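PDB 1Q9J: polyketide synthase associated protein 5 from Mycobacterium tuberculosis, which probably transfers mycocerosyl groups from mycocerosic acid synthase onto the alcohols of phthiocerol and its relatives, the final step in making dimycocerosate esters. Local coordinates for residues H124-V134 with P278-G286; E182-A190 with P335-F343. All coordinates share one frame; numbering follows the deposited sequence.

Contact 1: H124-V134 with P278-G286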
ATOM      1  N   HIS A 124       2.044  -8.371  -4.646  1.00 42.11           N
ATOM      2  CA  HIS A 124       2.886  -7.271  -4.165  1.00 44.97           C
ATOM      3  C   HIS A 124       4.354  -7.265  -4.629  1.00 43.79           C
ATOM      4  O   HIS A 124       5.044  -6.252  -4.522  1.00 41.93           O
ATOM      5  CB  HIS A 124       2.830  -7.217  -2.633  1.00 49.00           C
ATOM      6  CG  HIS A 124       3.025  -5.845  -2.057  1.00 49.95           C
ATOM      7  ND1 HIS A 124       4.145  -5.080  -2.303  1.00 49.01           N
ATOM      8  CD2 HIS A 124       2.274  -5.134  -1.179  1.00 49.83           C
ATOM      9  CE1 HIS A 124       4.079  -3.966  -1.600  1.00 50.42           C
ATOM     10  NE2 HIS A 124       2.953  -3.974  -0.908  1.00 50.49           N
ATOM     11  N   CYS A 125       4.819  -8.384  -5.161  1.00 38.32           N
ATOM     12  CA  CYS A 125       6.182  -8.445  -5.618  1.00 35.43           C
ATOM     13  C   CYS A 125       6.281  -7.697  -6.959  1.00 36.78           C
ATOM     14  O   CYS A 125       7.359  -7.492  -7.506  1.00 36.66           O
ATOM     15  CB  CYS A 125       6.627  -9.911  -5.774  1.00 35.62           C
ATOM     16  SG  CYS A 125       6.241 -10.673  -7.419  1.00 41.45           S
ATOM     17  N   MET A 126       5.148  -7.272  -7.482  1.00 39.07           N
ATOM     18  CA  MET A 126       5.173  -6.571  -8.741  1.00 39.52           C
ATOM     19  C   MET A 126       4.867  -5.098  -8.615  1.00 42.95           C
ATOM     20  O   MET A 126       4.956  -4.358  -9.596  1.00 43.27           O
ATOM     21  CB  MET A 126       4.170  -7.211  -9.671  1.00 45.04           C
ATOM     22  CG  MET A 126       4.512  -8.660  -9.931  1.00 53.53           C
ATOM     23  SD  MET A 126       5.870  -8.806 -11.124  1.00 55.84           S
ATOM     24  CE  MET A 126       4.979  -8.153 -12.502  1.00 51.05           C
ATOM     25  N   ALA A 127       4.504  -4.655  -7.421  1.00 39.32           N
ATOM     26  CA  ALA A 127       4.170  -3.258  -7.267  1.00 39.31           C
ATOM     27  C   ALA A 127       3.854  -2.896  -5.841  1.00 41.93           C
ATOM     28  O   ALA A 127       3.262  -3.682  -5.105  1.00 48.46           O
ATOM     29  CB  ALA A 127       2.987  -2.923  -8.147  1.00 29.25           C
ATOM     30  N   ASP A 128       4.293  -1.714  -5.441  1.00 39.72           N
ATOM     31  CA  ASP A 128       3.971  -1.247  -4.125  1.00 41.24           C
ATOM     32  C   ASP A 128       2.717  -0.404  -4.333  1.00 42.36           C
ATOM     33  O   ASP A 128       2.162  -0.353  -5.438  1.00 42.25           O
ATOM     34  CB  ASP A 128       5.119  -0.425  -3.520  1.00 44.28           C
ATOM     35  CG  ASP A 128       5.675   0.647  -4.471  1.00 48.98           C
ATOM     36  OD1 ASP A 128       4.886   1.443  -5.056  1.00 43.61           O
ATOM     37  OD2 ASP A 128       6.924   0.709  -4.611  1.00 49.37           O
ATOM     38  N   GLY A 129       2.274   0.271  -3.284  1.00 41.60           N
ATOM     39  CA  GLY A 129       1.073   1.069  -3.397  1.00 39.96           C
ATOM     40  C   GLY A 129       1.052   2.031  -4.555  1.00 42.77           C
ATOM     41  O   GLY A 129       0.051   2.132  -5.259  1.00 42.65           O
ATOM     42  N   HIS A 130       2.151   2.752  -4.745  1.00 49.24           N
ATOM     43  CA  HIS A 130       2.247   3.749  -5.815  1.00 51.14           C
ATOM     44  C   HIS A 130       2.193   3.100  -7.213  1.00 46.63           C
ATOM     45  O   HIS A 130       1.380   3.491  -8.061  1.00 42.60           O
ATOM     46  CB  HIS A 130       3.536   4.572  -5.617  1.00 57.13           C
ATOM     47  CG  HIS A 130       3.685   5.724  -6.565  1.00 67.57           C
ATOM     48  ND1 HIS A 130       2.615   6.478  -6.994  1.00 76.70           N
ATOM     49  CD2 HIS A 130       4.780   6.251  -7.161  1.00 68.90           C
ATOM     50  CE1 HIS A 130       3.044   7.420  -7.818  1.00 76.99           C
ATOM     51  NE2 HIS A 130       4.353   7.303  -7.935  1.00 76.63           N
ATOM     52  N   HIS A 131       3.055   2.110  -7.441  1.00 41.26           N
ATOM     53  CA  HIS A 131       3.107   1.400  -8.710  1.00 39.28           C
ATOM     54  C   HIS A 131       1.713   0.834  -9.046  1.00 42.69           C
ATOM     55  O   HIS A 131       1.208   1.018 -10.160  1.00 43.16           O
ATOM     56  CB  HIS A 131       4.137   0.280  -8.600  1.00 34.37           C
ATOM     57  CG  HIS A 131       4.405  -0.439  -9.888  1.00 35.37           C
ATOM     58  ND1 HIS A 131       3.446  -0.617 -10.856  1.00 37.53           N
ATOM     59  CD2 HIS A 131       5.508  -1.093 -10.326  1.00 34.93           C
ATOM     60  CE1 HIS A 131       3.944  -1.352 -11.841  1.00 40.77           C
ATOM     61  NE2 HIS A 131       5.191  -1.654 -11.542  1.00 37.37           N
ATOM     62  N   GLY A 132       1.081   0.189  -8.068  1.00 41.44           N
ATOM     63  CA  GLY A 132      -0.238  -0.378  -8.287  1.00 39.41           C
ATOM     64  C   GLY A 132      -1.294   0.656  -8.610  1.00 39.78           C
ATOM     65  O   GLY A 132      -2.066   0.497  -9.549  1.00 43.10           O
ATOM     66  N   ALA A 133      -1.337   1.717  -7.819  1.00 41.30           N
ATOM     67  CA  ALA A 133      -2.303   2.788  -8.033  1.00 40.96           C
ATOM     68  C   ALA A 133      -2.186   3.288  -9.476  1.00 42.68           C
ATOM     69  O   ALA A 133      -3.197   3.544 -10.143  1.00 43.30           O
ATOM     70  CB  ALA A 133      -2.031   3.925  -7.057  1.00 39.94           C
ATOM     71  N   VAL A 134      -0.951   3.428  -9.955  1.00 40.19           N
ATOM     72  CA  VAL A 134      -0.719   3.882 -11.321  1.00 39.87           C
ATOM     73  C   VAL A 134      -1.371   2.935 -12.333  1.00 38.34           C
ATOM     74  O   VAL A 134      -1.931   3.377 -13.332  1.00 37.57           O
ATOM     75  CB  VAL A 134       0.803   4.014 -11.622  1.00 38.62           C
ATOM     76  CG1 VAL A 134       1.029   4.166 -13.123  1.00 31.63           C
ATOM     77  CG2 VAL A 134       1.380   5.213 -10.892  1.00 29.39           C
ATOM     78  N   PRO A 278       6.972   5.549 -11.306  1.00 39.50           N
ATOM     79  CA  PRO A 278       6.181   4.540 -10.614  1.00 43.45           C
ATOM     80  C   PRO A 278       6.212   3.094 -11.119  1.00 44.45           C
ATOM     81  O   PRO A 278       6.302   2.171 -10.312  1.00 48.23           O
ATOM     82  CB  PRO A 278       4.782   5.161 -10.595  1.00 45.35           C
ATOM     83  CG  PRO A 278       4.807   6.084 -11.768  1.00 41.47           C
ATOM     84  CD  PRO A 278       6.144   6.701 -11.670  1.00 39.75           C
ATOM     85  N   THR A 279       6.152   2.866 -12.428  1.00 43.66           N
ATOM     86  CA  THR A 279       6.177   1.479 -12.918  1.00 40.69           C
ATOM     87  C   THR A 279       7.585   1.079 -13.302  1.00 39.02           C
ATOM     88  O   THR A 279       7.819  -0.033 -13.768  1.00 39.55           O
ATOM     89  CB  THR A 279       5.326   1.269 -14.167  1.00 40.97           C
ATOM     90  OG1 THR A 279       6.055   1.736 -15.305  1.00 49.19           O
ATOM     91  CG2 THR A 279       4.022   2.018 -14.062  1.00 36.87           C
ATOM     92  N   GLU A 280       8.523   1.998 -13.124  1.00 40.21           N
ATOM     93  CA  GLU A 280       9.903   1.702 -13.466  1.00 40.49           C
ATOM     94  C   GLU A 280      10.483   0.688 -12.474  1.00 40.56           C
ATOM     95  O   GLU A 280      11.322  -0.153 -12.828  1.00 41.23           O
ATOM     96  CB  GLU A 280      10.708   2.997 -13.507  1.00 39.78           C
ATOM     97  CG  GLU A 280      12.200   2.808 -13.564  1.00 43.99           C
ATOM     98  CD  GLU A 280      12.959   4.125 -13.606  1.00 51.33           C
ATOM     99  OE1 GLU A 280      12.368   5.184 -13.267  1.00 50.15           O
ATOM    100  OE2 GLU A 280      14.162   4.093 -13.967  1.00 53.99           O
ATOM    101  N   ALA A 281      10.023   0.768 -11.231  1.00 35.86           N
ATOM    102  CA  ALA A 281      10.452  -0.177 -10.205  1.00 39.23           C
ATOM    103  C   ALA A 281       9.247  -0.929  -9.614  1.00 41.42           C
ATOM    104  O   ALA A 281       8.107  -0.440  -9.633  1.00 39.47           O
ATOM    105  CB  ALA A 281      11.206   0.550  -9.089  1.00 34.18           C
ATOM    106  N   THR A 282       9.526  -2.118  -9.082  1.00 42.53           N
ATOM    107  CA  THR A 282       8.520  -2.974  -8.455  1.00 40.68           C
ATOM    108  C   THR A 282       8.076  -2.344  -7.152  1.00 39.41           C
ATOM    109  O   THR A 282       6.948  -1.877  -6.984  1.00 36.85           O
ATOM    110  CB  THR A 282       9.114  -4.349  -8.112  1.00 37.27           C
ATOM    111  OG1 THR A 282       9.267  -5.126  -9.304  1.00 42.37           O
ATOM    112  CG2 THR A 282       8.213  -5.076  -7.178  1.00 49.14           C
ATOM    113  N   ASN A 283       9.005  -2.354  -6.216  1.00 40.96           N
ATOM    114  CA  ASN A 283       8.757  -1.812  -4.905  1.00 40.33           C
ATOM    115  C   ASN A 283       9.919  -0.872  -4.557  1.00 41.18           C
ATOM    116  O   ASN A 283      11.073  -1.290  -4.491  1.00 41.75           O
ATOM    117  CB  ASN A 283       8.634  -2.987  -3.920  1.00 39.15           C
ATOM    118  CG  ASN A 283       7.333  -3.778  -4.104  1.00 42.05           C
ATOM    119  OD1 ASN A 283       6.242  -3.271  -3.795  1.00 43.74           O
ATOM    120  ND2 ASN A 283       7.441  -5.017  -4.614  1.00 30.17           N
ATOM    121  N   LEU A 284       9.612   0.405  -4.383  1.00 41.50           N
ATOM    122  CA  LEU A 284      10.641   1.361  -4.043  1.00 42.82           C
ATOM    123  C   LEU A 284      10.198   2.213  -2.849  1.00 47.43           C
ATOM    124  O   LEU A 284      10.257   3.440  -2.879  1.00 51.06           O
ATOM    125  CB  LEU A 284      10.956   2.263  -5.242  1.00 40.45           C
ATOM    126  CG  LEU A 284      12.332   2.961  -5.206  1.00 40.47           C
ATOM    127  CD1 LEU A 284      13.442   1.951  -5.472  1.00 33.47           C
ATOM    128  CD2 LEU A 284      12.377   4.061  -6.240  1.00 38.30           C
ATOM    129  N   LEU A 285       9.728   1.555  -1.799  1.00 45.15           N
ATOM    130  CA  LEU A 285       9.315   2.278  -0.622  1.00 43.49           C
ATOM    131  C   LEU A 285      10.308   2.032   0.496  1.00 47.33           C
ATOM    132  O   LEU A 285      10.431   0.918   1.005  1.00 49.45           O
ATOM    133  CB  LEU A 285       7.908   1.868  -0.197  1.00 37.92           C
ATOM    134  CG  LEU A 285       6.827   2.142  -1.239  1.00 40.43           C
ATOM    135  CD1 LEU A 285       5.490   1.685  -0.688  1.00 43.36           C
ATOM    136  CD2 LEU A 285       6.768   3.618  -1.611  1.00 39.45           C
ATOM    137  N   GLY A 286      11.049   3.077   0.849  1.00 47.22           N
ATOM    138  CA  GLY A 286      12.011   2.951   1.921  1.00 45.87           C
ATOM    139  C   GLY A 286      11.259   2.985   3.234  1.00 46.39           C
ATOM    140  O   GLY A 286      10.102   3.399   3.286  1.00 43.83           O
TER
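Ala127 and Thr282 bring the two backbones to 4.5 Å, measured between their CA atoms, where the turn from His124 into helix 129-148 lies against the irregular run before strand 285-292. Thr282 O receives a CA-H...O contact from Ala127 and a weak hydrogen bond from Asp128 N. An asparagine suits position 283 because its amide can donate to a backbone carbonyl: Asn283 ND2 lies 2.7 Å from His124 O, in the carbonyl plane. The other amide atom, Asn283 OD1, sits at the edge of the His124 ring, 3.1 Å from His124 ND1. His124 and Asp128 belong to an HHxxxDG motif; by similarity, they are the proton acceptor and a residue that organises the active site. Asp128 divides its carboxylate: CG lies between the backbone N and the carbonyl carbon (chi1 48°), which brings OD1 back over the helix start to N-cap it, accepting from His131 N, while OD2 takes a 2.7 Å bond from Leu284 N and a salt bridge from Arg269. Thr279 CA lies over the centre of one His131 ring face, Ala127 CB and Met126 O toward the rim of the other. Compact Pro278 fits between two side chains, its CB over a face of His130 and 3.4 Å from Val134 CG2. Around this core, Phe17 of helix 12-19 stacks on His124, Leu284 packs on helix 164-170, and Leu285 touches Asp267 of strand 260-267.

Contact 2: E182-A190 with P335-F343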
ATOM      1  N   GLU A 182      18.173   0.729  12.145  1.00111.80           N
ATOM      2  CA  GLU A 182      19.391   1.454  12.521  1.00111.62           C
ATOM      3  C   GLU A 182      19.198   2.324  13.776  1.00108.99           C
ATOM      4  O   GLU A 182      20.146   2.954  14.254  1.00107.35           O
ATOM      5  CB  GLU A 182      19.844   2.317  11.325  1.00115.76           C
ATOM      6  CG  GLU A 182      21.282   2.846  11.370  1.00121.12           C
ATOM      7  CD  GLU A 182      21.714   3.531  10.060  1.00124.33           C
ATOM      8  OE1 GLU A 182      21.930   2.829   9.044  1.00125.70           O
ATOM      9  OE2 GLU A 182      21.825   4.776  10.042  1.00125.04           O
ATOM     10  N   ARG A 183      17.982   2.323  14.324  1.00105.89           N
ATOM     11  CA  ARG A 183      17.648   3.127  15.507  1.00102.61           C
ATOM     12  C   ARG A 183      16.962   2.326  16.624  1.00101.55           C
ATOM     13  O   ARG A 183      16.856   2.779  17.769  1.00100.03           O
ATOM     14  CB  ARG A 183      16.738   4.278  15.077  1.00100.20           C
ATOM     15  CG  ARG A 183      16.366   5.263  16.165  1.00 97.27           C
ATOM     16  CD  ARG A 183      15.535   6.383  15.572  1.00 96.15           C
ATOM     17  NE  ARG A 183      16.221   7.007  14.437  1.00 95.44           N
ATOM     18  CZ  ARG A 183      15.652   7.868  13.600  1.00 92.77           C
ATOM     19  NH1 ARG A 183      14.383   8.208  13.765  1.00 94.12           N
ATOM     20  NH2 ARG A 183      16.349   8.389  12.602  1.00 91.21           N
ATOM     21  N   PHE A 184      16.482   1.139  16.277  1.00101.75           N
ATOM     22  CA  PHE A 184      15.799   0.277  17.233  1.00100.62           C
ATOM     23  C   PHE A 184      16.769  -0.723  17.867  1.00101.43           C
ATOM     24  O   PHE A 184      16.348  -1.661  18.546  1.00102.53           O
ATOM     25  CB  PHE A 184      14.664  -0.483  16.529  1.00 96.57           C
ATOM     26  CG  PHE A 184      13.536   0.398  16.041  1.00 91.31           C
ATOM     27  CD1 PHE A 184      12.535  -0.125  15.232  1.00 88.05           C
ATOM     28  CD2 PHE A 184      13.455   1.737  16.413  1.00 89.61           C
ATOM     29  CE1 PHE A 184      11.473   0.668  14.804  1.00 86.50           C
ATOM     30  CE2 PHE A 184      12.394   2.535  15.986  1.00 87.59           C
ATOM     31  CZ  PHE A 184      11.403   1.998  15.183  1.00 85.55           C
ATOM     32  N   MET A 185      18.065  -0.530  17.643  1.00101.86           N
ATOM     33  CA  MET A 185      19.066  -1.434  18.201  1.00102.20           C
ATOM     34  C   MET A 185      19.244  -1.263  19.707  1.00101.35           C
ATOM     35  O   MET A 185      19.587  -2.218  20.407  1.00100.13           O
ATOM     36  CB  MET A 185      20.417  -1.243  17.499  1.00104.75           C
ATOM     37  CG  MET A 185      20.547  -1.959  16.151  1.00106.70           C
ATOM     38  SD  MET A 185      20.341  -3.762  16.259  1.00112.63           S
ATOM     39  CE  MET A 185      21.988  -4.272  16.820  1.00109.38           C
ATOM     40  N   SER A 186      19.008  -0.050  20.199  1.00101.06           N
ATOM     41  CA  SER A 186      19.155   0.244  21.621  1.00101.91           C
ATOM     42  C   SER A 186      18.020  -0.364  22.447  1.00103.95           C
ATOM     43  O   SER A 186      18.232  -0.811  23.575  1.00104.92           O
ATOM     44  CB  SER A 186      19.191   1.757  21.847  1.00100.13           C
ATOM     45  OG  SER A 186      17.935   2.339  21.560  1.00101.24           O
ATOM     46  N   VAL A 187      16.815  -0.386  21.884  1.00104.89           N
ATOM     47  CA  VAL A 187      15.653  -0.939  22.577  1.00104.08           C
ATOM     48  C   VAL A 187      15.629  -2.463  22.448  1.00105.66           C
ATOM     49  O   VAL A 187      14.702  -3.123  22.922  1.00105.54           O
ATOM     50  CB  VAL A 187      14.340  -0.363  21.997  1.00102.75           C
ATOM     51  CG1 VAL A 187      13.181  -0.630  22.948  1.00100.10           C
ATOM     52  CG2 VAL A 187      14.495   1.124  21.745  1.00101.30           C
ATOM     53  N   MET A 188      16.659  -3.009  21.804  1.00107.08           N
ATOM     54  CA  MET A 188      16.776  -4.450  21.603  1.00108.54           C
ATOM     55  C   MET A 188      16.879  -5.202  22.935  1.00109.93           C
ATOM     56  O   MET A 188      17.768  -4.930  23.746  1.00111.66           O
ATOM     57  CB  MET A 188      18.005  -4.762  20.735  1.00108.01           C
ATOM     58  CG  MET A 188      17.877  -4.347  19.275  1.00109.20           C
ATOM     59  SD  MET A 188      16.777  -5.405  18.299  1.00112.56           S
ATOM     60  CE  MET A 188      17.970  -6.333  17.272  1.00108.94           C
ATOM     61  N   TYR A 189      15.959  -6.142  23.147  1.00109.80           N
ATOM     62  CA  TYR A 189      15.917  -6.951  24.365  1.00109.96           C
ATOM     63  C   TYR A 189      16.015  -6.107  25.634  1.00109.36           C
ATOM     64  O   TYR A 189      16.511  -6.565  26.661  1.00110.89           O
ATOM     65  CB  TYR A 189      17.032  -8.005  24.348  1.00111.28           C
ATOM     66  CG  TYR A 189      16.828  -9.099  23.318  1.00113.83           C
ATOM     67  CD1 TYR A 189      16.874  -8.816  21.949  1.00115.61           C
ATOM     68  CD2 TYR A 189      16.559 -10.411  23.712  1.00114.23           C
ATOM     69  CE1 TYR A 189      16.652  -9.815  20.995  1.00114.93           C
ATOM     70  CE2 TYR A 189      16.337 -11.414  22.769  1.00114.35           C
ATOM     71  CZ  TYR A 189      16.381 -11.112  21.416  1.00114.53           C
ATOM     72  OH  TYR A 189      16.132 -12.101  20.494  1.00113.10           O
ATOM     73  N   ALA A 190      15.547  -4.868  25.547  1.00108.15           N
ATOM     74  CA  ALA A 190      15.544  -3.946  26.675  1.00106.44           C
ATOM     75  C   ALA A 190      14.074  -3.574  26.907  1.00107.41           C
ATOM     76  O   ALA A 190      13.231  -3.828  26.045  1.00109.39           O
ATOM     77  CB  ALA A 190      16.367  -2.706  26.333  1.00104.24           C
ATOM     78  N   PRO A 335      10.113  -7.845  15.254  1.00 96.18           N
ATOM     79  CA  PRO A 335      11.219  -8.785  15.447  1.00100.11           C
ATOM     80  C   PRO A 335      11.451  -9.133  16.919  1.00104.56           C
ATOM     81  O   PRO A 335      10.838  -8.542  17.812  1.00105.03           O
ATOM     82  CB  PRO A 335      12.403  -8.051  14.818  1.00 98.07           C
ATOM     83  CG  PRO A 335      12.088  -6.625  15.089  1.00 97.07           C
ATOM     84  CD  PRO A 335      10.606  -6.533  14.799  1.00 95.15           C
ATOM     85  N   PRO A 336      12.332 -10.112  17.188  1.00108.17           N
ATOM     86  CA  PRO A 336      12.623 -10.517  18.567  1.00109.43           C
ATOM     87  C   PRO A 336      13.277  -9.413  19.397  1.00109.55           C
ATOM     88  O   PRO A 336      14.101  -8.643  18.898  1.00109.40           O
ATOM     89  CB  PRO A 336      13.539 -11.727  18.384  1.00109.83           C
ATOM     90  CG  PRO A 336      14.257 -11.409  17.110  1.00109.63           C
ATOM     91  CD  PRO A 336      13.135 -10.899  16.235  1.00109.59           C
ATOM     92  N   GLY A 337      12.894  -9.348  20.667  1.00109.12           N
ATOM     93  CA  GLY A 337      13.446  -8.351  21.559  1.00108.97           C
ATOM     94  C   GLY A 337      13.088  -6.934  21.166  1.00108.07           C
ATOM     95  O   GLY A 337      13.965  -6.081  21.023  1.00109.24           O
ATOM     96  N   LEU A 338      11.798  -6.676  20.991  1.00105.12           N
ATOM     97  CA  LEU A 338      11.338  -5.347  20.612  1.00101.59           C
ATOM     98  C   LEU A 338       9.857  -5.145  20.885  1.00 96.84           C
ATOM     99  O   LEU A 338       9.036  -6.027  20.630  1.00 94.47           O
ATOM    100  CB  LEU A 338      11.625  -5.083  19.128  1.00105.76           C
ATOM    101  CG  LEU A 338      12.899  -4.296  18.797  1.00109.50           C
ATOM    102  CD1 LEU A 338      13.172  -4.335  17.305  1.00110.37           C
ATOM    103  CD2 LEU A 338      12.740  -2.861  19.275  1.00111.13           C
ATOM    104  N   PRO A 339       9.494  -3.973  21.423  1.00 93.51           N
ATOM    105  CA  PRO A 339       8.080  -3.725  21.700  1.00 90.97           C
ATOM    106  C   PRO A 339       7.294  -3.755  20.391  1.00 89.69           C
ATOM    107  O   PRO A 339       7.872  -3.609  19.310  1.00 89.13           O
ATOM    108  CB  PRO A 339       8.099  -2.342  22.354  1.00 89.98           C
ATOM    109  CG  PRO A 339       9.309  -1.690  21.745  1.00 90.18           C
ATOM    110  CD  PRO A 339      10.319  -2.803  21.769  1.00 91.37           C
ATOM    111  N   PRO A 340       5.972  -3.960  20.467  1.00 87.84           N
ATOM    112  CA  PRO A 340       5.111  -4.010  19.284  1.00 86.14           C
ATOM    113  C   PRO A 340       5.293  -2.811  18.365  1.00 82.72           C
ATOM    114  O   PRO A 340       5.009  -1.680  18.756  1.00 82.37           O
ATOM    115  CB  PRO A 340       3.710  -4.054  19.885  1.00 86.17           C
ATOM    116  CG  PRO A 340       3.916  -4.813  21.132  1.00 88.42           C
ATOM    117  CD  PRO A 340       5.186  -4.192  21.687  1.00 89.27           C
ATOM    118  N   LEU A 341       5.770  -3.069  17.150  1.00 77.07           N
ATOM    119  CA  LEU A 341       5.978  -2.017  16.169  1.00 71.07           C
ATOM    120  C   LEU A 341       4.640  -1.540  15.648  1.00 68.76           C
ATOM    121  O   LEU A 341       3.695  -2.318  15.522  1.00 66.35           O
ATOM    122  CB  LEU A 341       6.811  -2.515  14.990  1.00 72.15           C
ATOM    123  CG  LEU A 341       8.325  -2.372  15.046  1.00 71.57           C
ATOM    124  CD1 LEU A 341       8.874  -3.212  16.183  1.00 76.45           C
ATOM    125  CD2 LEU A 341       8.921  -2.817  13.720  1.00 73.02           C
ATOM    126  N   VAL A 342       4.569  -0.250  15.351  1.00 65.31           N
ATOM    127  CA  VAL A 342       3.356   0.343  14.819  1.00 63.80           C
ATOM    128  C   VAL A 342       3.648   0.744  13.380  1.00 63.83           C
ATOM    129  O   VAL A 342       4.490   1.609  13.131  1.00 64.97           O
ATOM    130  CB  VAL A 342       2.948   1.587  15.614  1.00 61.74           C
ATOM    131  CG1 VAL A 342       1.626   2.131  15.097  1.00 58.74           C
ATOM    132  CG2 VAL A 342       2.850   1.244  17.075  1.00 61.85           C
ATOM    133  N   PHE A 343       2.969   0.094  12.438  1.00 60.76           N
ATOM    134  CA  PHE A 343       3.151   0.392  11.025  1.00 55.57           C
ATOM    135  C   PHE A 343       1.986   1.193  10.505  1.00 58.06           C
ATOM    136  O   PHE A 343       0.828   0.855  10.748  1.00 60.03           O
ATOM    137  CB  PHE A 343       3.249  -0.879  10.181  1.00 50.45           C
ATOM    138  CG  PHE A 343       4.509  -1.646  10.384  1.00 47.40           C
ATOM    139  CD1 PHE A 343       4.590  -2.625  11.362  1.00 50.14           C
ATOM    140  CD2 PHE A 343       5.630  -1.378   9.604  1.00 50.39           C
ATOM    141  CE1 PHE A 343       5.782  -3.342  11.572  1.00 55.78           C
ATOM    142  CE2 PHE A 343       6.835  -2.081   9.795  1.00 53.56           C
ATOM    143  CZ  PHE A 343       6.910  -3.065  10.782  1.00 54.23           C
TER
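Gly337 CA lies over one face of the Tyr189 ring, displaced toward the rim and 3.7 Å from the ring centroid, in a CH-pi contact. Pro336 O meets the same ring obliquely, near CE1, and Tyr189 OH comes 3.4 Å from Pro336 CB. The Phe184 ring likewise meets Leu341 CG obliquely, CE1 being the nearest atom. Glycine suits position 337 because it lets the aromatic face settle directly on the main chain and readily adopts the positive phi of 65° found there. Beside the ring, Tyr189 N donates a 2.9 Å hydrogen bond to Gly337 O, approaching from above the carbonyl plane, and Met188 CA adds a CA-H...O contact to the same oxygen. Both donors belong to a type II beta turn, Val187 to Ala190, whose centre thus docks on the loop leading into strand 342-345. That strand lies inside the six-stranded mixed sheet, with parallel neighbours 260-267 and 378-384. Branched Leu338 reaches several partners: CD1 lies 3.9 Å from Met188 SD, whose chain bends at chi2 and chi3, while CD2 touches both Phe184 CB and Val187 CB. The Val187 side chain crosses Pro339 at about a right angle; Val187 CG1, anti to the backbone N (chi1 -164°), lies 3.8 Å from Pro339 CD. Beyond the two segments, Phe184 rests on Pro261 and Val263 of strand 260-267, and Val187 on Leu291 of strand 285-292.

Both contacts reach the six-stranded mixed sheet: contact 1 through one of its two edge strands, 285-292, contact 2 through the loop that leads into inner strand 342-345. Contact 1 lies about 9 Å from the chain centre and contact 2 about 23 Å, measured to the centre of each, and their nearest atoms stay about 9 Å apart. The chemistry differs with the place. Near the putative catalytic histidine, contact 1 relies on buried polar side chains and a helix cap, with Arg269, outside both segments, pairing with Asp128; toward the surface, contact 2 is mostly apolar packing with one backbone hydrogen bond. Along the chain the segments alternate. Strand 285-292 links them, Leu285 belonging to contact 1 and Leu291 touching Val187 of contact 2.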